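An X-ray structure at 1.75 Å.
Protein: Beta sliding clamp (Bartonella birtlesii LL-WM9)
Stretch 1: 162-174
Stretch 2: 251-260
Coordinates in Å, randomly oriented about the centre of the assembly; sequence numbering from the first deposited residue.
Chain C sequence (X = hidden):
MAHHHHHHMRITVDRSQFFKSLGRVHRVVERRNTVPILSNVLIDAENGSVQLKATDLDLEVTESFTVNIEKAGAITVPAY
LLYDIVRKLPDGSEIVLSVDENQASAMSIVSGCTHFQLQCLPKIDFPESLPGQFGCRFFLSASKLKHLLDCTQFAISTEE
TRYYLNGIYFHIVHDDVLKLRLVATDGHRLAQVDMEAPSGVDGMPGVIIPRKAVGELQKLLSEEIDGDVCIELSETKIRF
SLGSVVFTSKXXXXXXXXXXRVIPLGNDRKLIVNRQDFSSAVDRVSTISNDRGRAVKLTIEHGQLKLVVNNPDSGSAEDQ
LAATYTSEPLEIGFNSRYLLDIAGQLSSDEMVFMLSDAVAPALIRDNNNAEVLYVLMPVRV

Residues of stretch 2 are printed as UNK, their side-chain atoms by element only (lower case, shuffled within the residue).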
# COMPACT_ATOMS: atom_id res chain seq x y z
N ARG C 162 -8.13 -22.26 -16.52
CA ARG C 162 -7.29 -22.32 -17.71
C ARG C 162 -5.86 -22.64 -17.29
O ARG C 162 -4.94 -21.86 -17.56
CB ARG C 162 -7.33 -21.00 -18.48
CG ARG C 162 -8.72 -20.55 -18.89
CD ARG C 162 -9.27 -21.46 -19.96
NE ARG C 162 -10.54 -20.97 -20.46
CZ ARG C 162 -11.72 -21.39 -20.05
NH1 ARG C 162 -12.82 -20.86 -20.56
NH2 ARG C 162 -11.81 -22.33 -19.12
N TYR C 163 -5.66 -23.78 -16.63
CA TYR C 163 -4.40 -23.99 -15.91
C TYR C 163 -3.20 -24.04 -16.85
O TYR C 163 -2.11 -23.59 -16.47
CB TYR C 163 -4.46 -25.25 -15.04
CG TYR C 163 -4.18 -26.53 -15.80
CD1 TYR C 163 -2.92 -27.13 -15.76
CD2 TYR C 163 -5.17 -27.13 -16.57
CE1 TYR C 163 -2.67 -28.31 -16.47
CE2 TYR C 163 -4.93 -28.29 -17.27
CZ TYR C 163 -3.68 -28.88 -17.22
OH TYR C 163 -3.47 -30.04 -17.94
N TYR C 164 -3.35 -24.58 -18.06
CA TYR C 164 -2.16 -24.63 -18.91
C TYR C 164 -1.93 -23.35 -19.68
O TYR C 164 -0.99 -23.29 -20.47
CB TYR C 164 -2.17 -25.84 -19.87
CG TYR C 164 -3.41 -26.05 -20.72
CD1 TYR C 164 -3.67 -25.25 -21.83
CD2 TYR C 164 -4.27 -27.10 -20.44
CE1 TYR C 164 -4.81 -25.48 -22.62
CE2 TYR C 164 -5.40 -27.33 -21.21
CZ TYR C 164 -5.66 -26.52 -22.30
OH TYR C 164 -6.78 -26.76 -23.07
N LEU C 165 -2.77 -22.33 -19.48
CA LEU C 165 -2.45 -20.97 -19.86
C LEU C 165 -1.78 -20.20 -18.72
O LEU C 165 -1.37 -19.06 -18.93
CB LEU C 165 -3.71 -20.20 -20.29
CG LEU C 165 -4.44 -20.71 -21.55
CD1 LEU C 165 -5.43 -19.66 -22.02
CD2 LEU C 165 -3.48 -21.04 -22.66
N ASN C 166 -1.66 -20.79 -17.53
CA ASN C 166 -1.08 -20.10 -16.37
C ASN C 166 0.44 -20.26 -16.37
O ASN C 166 1.04 -20.69 -15.40
CB ASN C 166 -1.68 -20.63 -15.08
CG ASN C 166 -3.01 -19.94 -14.70
OD1 ASN C 166 -3.13 -19.33 -13.63
ND2 ASN C 166 -3.99 -20.03 -15.59
N GLY C 167 1.06 -19.89 -17.48
CA GLY C 167 2.51 -19.98 -17.58
C GLY C 167 2.92 -19.51 -18.95
O GLY C 167 2.10 -19.01 -19.71
N ILE C 168 4.20 -19.71 -19.26
CA ILE C 168 4.76 -19.26 -20.53
C ILE C 168 5.19 -20.48 -21.33
O ILE C 168 5.86 -21.38 -20.79
CB ILE C 168 5.96 -18.32 -20.32
CG1 ILE C 168 5.51 -17.01 -19.70
CG2 ILE C 168 6.68 -18.08 -21.67
CD1 ILE C 168 6.69 -16.06 -19.42
N TYR C 169 4.82 -20.53 -22.59
CA TYR C 169 5.19 -21.65 -23.44
C TYR C 169 6.57 -21.36 -24.03
O TYR C 169 6.70 -20.47 -24.87
CB TYR C 169 4.16 -21.87 -24.54
CG TYR C 169 4.42 -23.06 -25.44
CD1 TYR C 169 4.77 -24.30 -24.90
CD2 TYR C 169 4.34 -22.96 -26.83
CE1 TYR C 169 5.02 -25.41 -25.72
CE2 TYR C 169 4.57 -24.06 -27.64
CZ TYR C 169 4.90 -25.27 -27.08
OH TYR C 169 5.15 -26.36 -27.88
N PHE C 170 7.57 -22.14 -23.60
CA PHE C 170 8.99 -21.94 -23.85
C PHE C 170 9.38 -23.03 -24.84
O PHE C 170 9.33 -24.21 -24.49
CB PHE C 170 9.69 -22.10 -22.50
CG PHE C 170 11.19 -21.81 -22.46
CD1 PHE C 170 11.65 -20.53 -22.22
CD2 PHE C 170 12.09 -22.86 -22.44
CE1 PHE C 170 13.01 -20.29 -22.10
CE2 PHE C 170 13.47 -22.61 -22.32
CZ PHE C 170 13.91 -21.32 -22.15
N HIS C 171 9.70 -22.66 -26.09
CA HIS C 171 9.81 -23.66 -27.15
C HIS C 171 10.71 -23.18 -28.28
O HIS C 171 11.01 -21.99 -28.40
CB HIS C 171 8.40 -24.05 -27.67
CG HIS C 171 7.66 -22.92 -28.34
ND1 HIS C 171 7.23 -21.80 -27.67
CD2 HIS C 171 7.22 -22.78 -29.62
CE1 HIS C 171 6.57 -21.00 -28.50
NE2 HIS C 171 6.55 -21.58 -29.69
N ILE C 172 11.10 -24.13 -29.14
CA ILE C 172 11.95 -23.89 -30.29
C ILE C 172 11.10 -23.80 -31.54
O ILE C 172 10.13 -24.55 -31.71
CB ILE C 172 13.00 -25.01 -30.44
CG1 ILE C 172 13.92 -25.03 -29.21
CG2 ILE C 172 13.81 -24.85 -31.71
CD1 ILE C 172 14.46 -23.68 -28.84
N VAL C 173 11.48 -22.89 -32.44
CA VAL C 173 10.81 -22.70 -33.72
C VAL C 173 11.84 -23.00 -34.79
O VAL C 173 12.84 -22.27 -34.92
CB VAL C 173 10.24 -21.29 -33.88
CG1 VAL C 173 9.61 -21.14 -35.28
CG2 VAL C 173 9.22 -20.99 -32.81
N HIS C 174 11.62 -24.08 -35.54
CA HIS C 174 12.62 -24.55 -36.50
C HIS C 174 12.55 -23.77 -37.81
O HIS C 174 12.31 -24.31 -38.89
CB HIS C 174 12.45 -26.05 -36.73
CG HIS C 174 12.61 -26.88 -35.50
ND1 HIS C 174 13.78 -27.54 -35.18
CD2 HIS C 174 11.75 -27.15 -34.49
CE1 HIS C 174 13.63 -28.18 -34.04
NE2 HIS C 174 12.40 -27.96 -33.60
N UNK C 251 7.08 -28.26 -14.28
CA UNK C 251 6.49 -27.68 -15.47
C UNK C 251 5.00 -27.96 -15.44
O UNK C 251 4.55 -28.90 -14.78
c UNK C 251 7.13 -28.27 -16.74
c UNK C 251 8.68 -26.35 -17.27
c UNK C 251 9.34 -28.69 -17.92
c UNK C 251 8.60 -27.83 -16.89
N UNK C 252 4.23 -27.13 -16.12
CA UNK C 252 2.78 -27.37 -16.17
C UNK C 252 2.52 -28.61 -17.01
O UNK C 252 2.98 -28.71 -18.15
c UNK C 252 0.55 -26.42 -16.85
c UNK C 252 2.06 -26.14 -16.74
c UNK C 252 2.33 -24.92 -15.90
N UNK C 253 1.74 -29.54 -16.46
CA UNK C 253 1.45 -30.82 -17.11
C UNK C 253 0.22 -30.63 -17.99
O UNK C 253 -0.91 -30.92 -17.59
c UNK C 253 1.01 -33.28 -16.70
o UNK C 253 1.05 -33.39 -17.94
o UNK C 253 0.78 -34.25 -15.94
c UNK C 253 1.25 -31.92 -16.07
N UNK C 254 0.46 -30.17 -19.21
CA UNK C 254 -0.61 -29.95 -20.17
C UNK C 254 -0.01 -29.62 -21.51
O UNK C 254 1.21 -29.53 -21.67
N UNK C 255 -0.88 -29.44 -22.49
CA UNK C 255 -0.45 -29.10 -23.85
C UNK C 255 -0.88 -27.67 -24.16
O UNK C 255 -2.07 -27.36 -24.09
o UNK C 255 -0.58 -31.40 -24.54
c UNK C 255 -0.57 -29.72 -26.25
c UNK C 255 -1.03 -30.08 -24.86
N UNK C 256 0.07 -26.82 -24.54
CA UNK C 256 -0.25 -25.43 -24.87
C UNK C 256 -1.02 -25.36 -26.19
O UNK C 256 -0.79 -26.16 -27.10
c UNK C 256 0.45 -21.22 -23.38
c UNK C 256 1.05 -24.62 -24.95
c UNK C 256 0.90 -22.29 -25.91
c UNK C 256 0.74 -20.92 -25.75
c UNK C 256 0.86 -23.14 -24.80
c UNK C 256 0.51 -20.38 -24.46
c UNK C 256 0.63 -22.59 -23.55
N UNK C 257 -1.95 -24.41 -26.33
CA UNK C 257 -2.73 -24.32 -27.58
C UNK C 257 -1.87 -23.99 -28.79
O UNK C 257 -0.74 -23.52 -28.69
c UNK C 257 -3.75 -23.20 -27.32
c UNK C 257 -2.48 -23.52 -25.28
c UNK C 257 -3.86 -23.13 -25.81
N UNK C 258 -2.46 -24.25 -29.96
CA UNK C 258 -1.84 -23.98 -31.27
C UNK C 258 -1.96 -22.48 -31.53
O UNK C 258 -2.75 -22.00 -32.35
o UNK C 258 -2.46 -25.31 -34.63
c UNK C 258 -1.89 -24.71 -33.70
o UNK C 258 -0.85 -24.04 -33.84
c UNK C 258 -2.52 -24.83 -32.33
N UNK C 259 -1.14 -21.72 -30.79
CA UNK C 259 -1.26 -20.27 -30.73
C UNK C 259 -0.98 -19.60 -32.07
O UNK C 259 -1.43 -18.47 -32.28
o UNK C 259 5.00 -20.51 -31.42
c UNK C 259 3.12 -21.27 -30.16
c UNK C 259 1.13 -19.89 -30.07
c UNK C 259 3.07 -19.16 -31.31
c UNK C 259 -0.31 -19.69 -29.66
c UNK C 259 1.81 -21.06 -29.72
c UNK C 259 1.78 -18.96 -30.87
c UNK C 259 3.73 -20.33 -30.96
N UNK C 260 -0.22 -20.24 -32.97
CA UNK C 260 0.05 -19.61 -34.26
C UNK C 260 -1.23 -19.36 -35.03
O UNK C 260 -1.28 -18.46 -35.87
c UNK C 260 2.40 -20.51 -34.42
c UNK C 260 3.39 -21.37 -35.18
c UNK C 260 1.02 -20.46 -35.08
n UNK C 260 4.47 -21.75 -34.51
o UNK C 260 3.19 -21.68 -36.35

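Position 251 has four side-chain carbons, forked at the second. They do not touch stretch 1. The fork makes it L251.

Position 252 has three side-chain carbons, one carrying the other two. CA-to-CB points toward stretch 1, against Y163 and Y164. Branching directly at CB with carbon alone gives V252. Its CG1 lies 3.7 Å from Y163 CD1 and 3.8 Å from Y164 CA.

Position 253 has two carbons, the second carrying two oxygens. CA-to-CB points sideways, and the residue is exposed. CB carries the carboxylate directly, and glutamate would need a third carbon, so this is D253. Its backbone does the work: Y163 OH donates a hydrogen bond to D253 O at 2.7 Å, near the plane of the tyrosine ring.

Position 254 has no side-chain atoms, which makes it G254. Its CA lies 3.6 Å from Y163 OH. A CB here would point toward stretch 1 and fall 2.9 Å from Y163 OH, a clash.

Position 255 has one carbon carrying an oxygen and a carbon. CA-to-CB points sideways, and the side chain stays clear of stretch 1. This composition fits T255. Its backbone T255 O sits over one face of the Y164 ring, 3.5 Å from Y164 CD1.

Position 256 has one carbon followed by a ring of six carbons, with no oxygen. CA-to-CB points toward stretch 1, and the side chain meets Y164, L165 and Y169. It is F256. Y169 CB lies over its ring face, 3.5 Å from F256 CG, and F256 CB lies over the Y169 ring. The two rings are nearly parallel, at 13°, but slid apart with little overlap.

Position 257 has three carbons closing a ring onto the backbone N, so it is P257. P257 CD packs 3.7 Å from L165 CD2 and 4.0 Å from Y164 CE1.

Position 258 has two carbons, the second carrying two oxygens. CA-to-CB points away, and there is no contact. It is D258.

Position 259 has one carbon, then a six-carbon ring bearing an oxygen. It reaches Y169 and H171, and is Y259. Y259 OH and H171 NE2 are hydrogen-bonded at 2.6 Å.

Position 260 has three carbons, the third carrying one oxygen and one nitrogen. It makes no contact with stretch 1. It is Q260.

The contact buries 639 Å² in all. F256 has the largest area covered by the other stretch, packing among Y164, L165 and Y169. Hydrogen bonds from Y163 to D253 and between H171 and Y259 add polar links to this largely apolar packing.

Stretch 2 (251-260) LVDGTFPDYQ
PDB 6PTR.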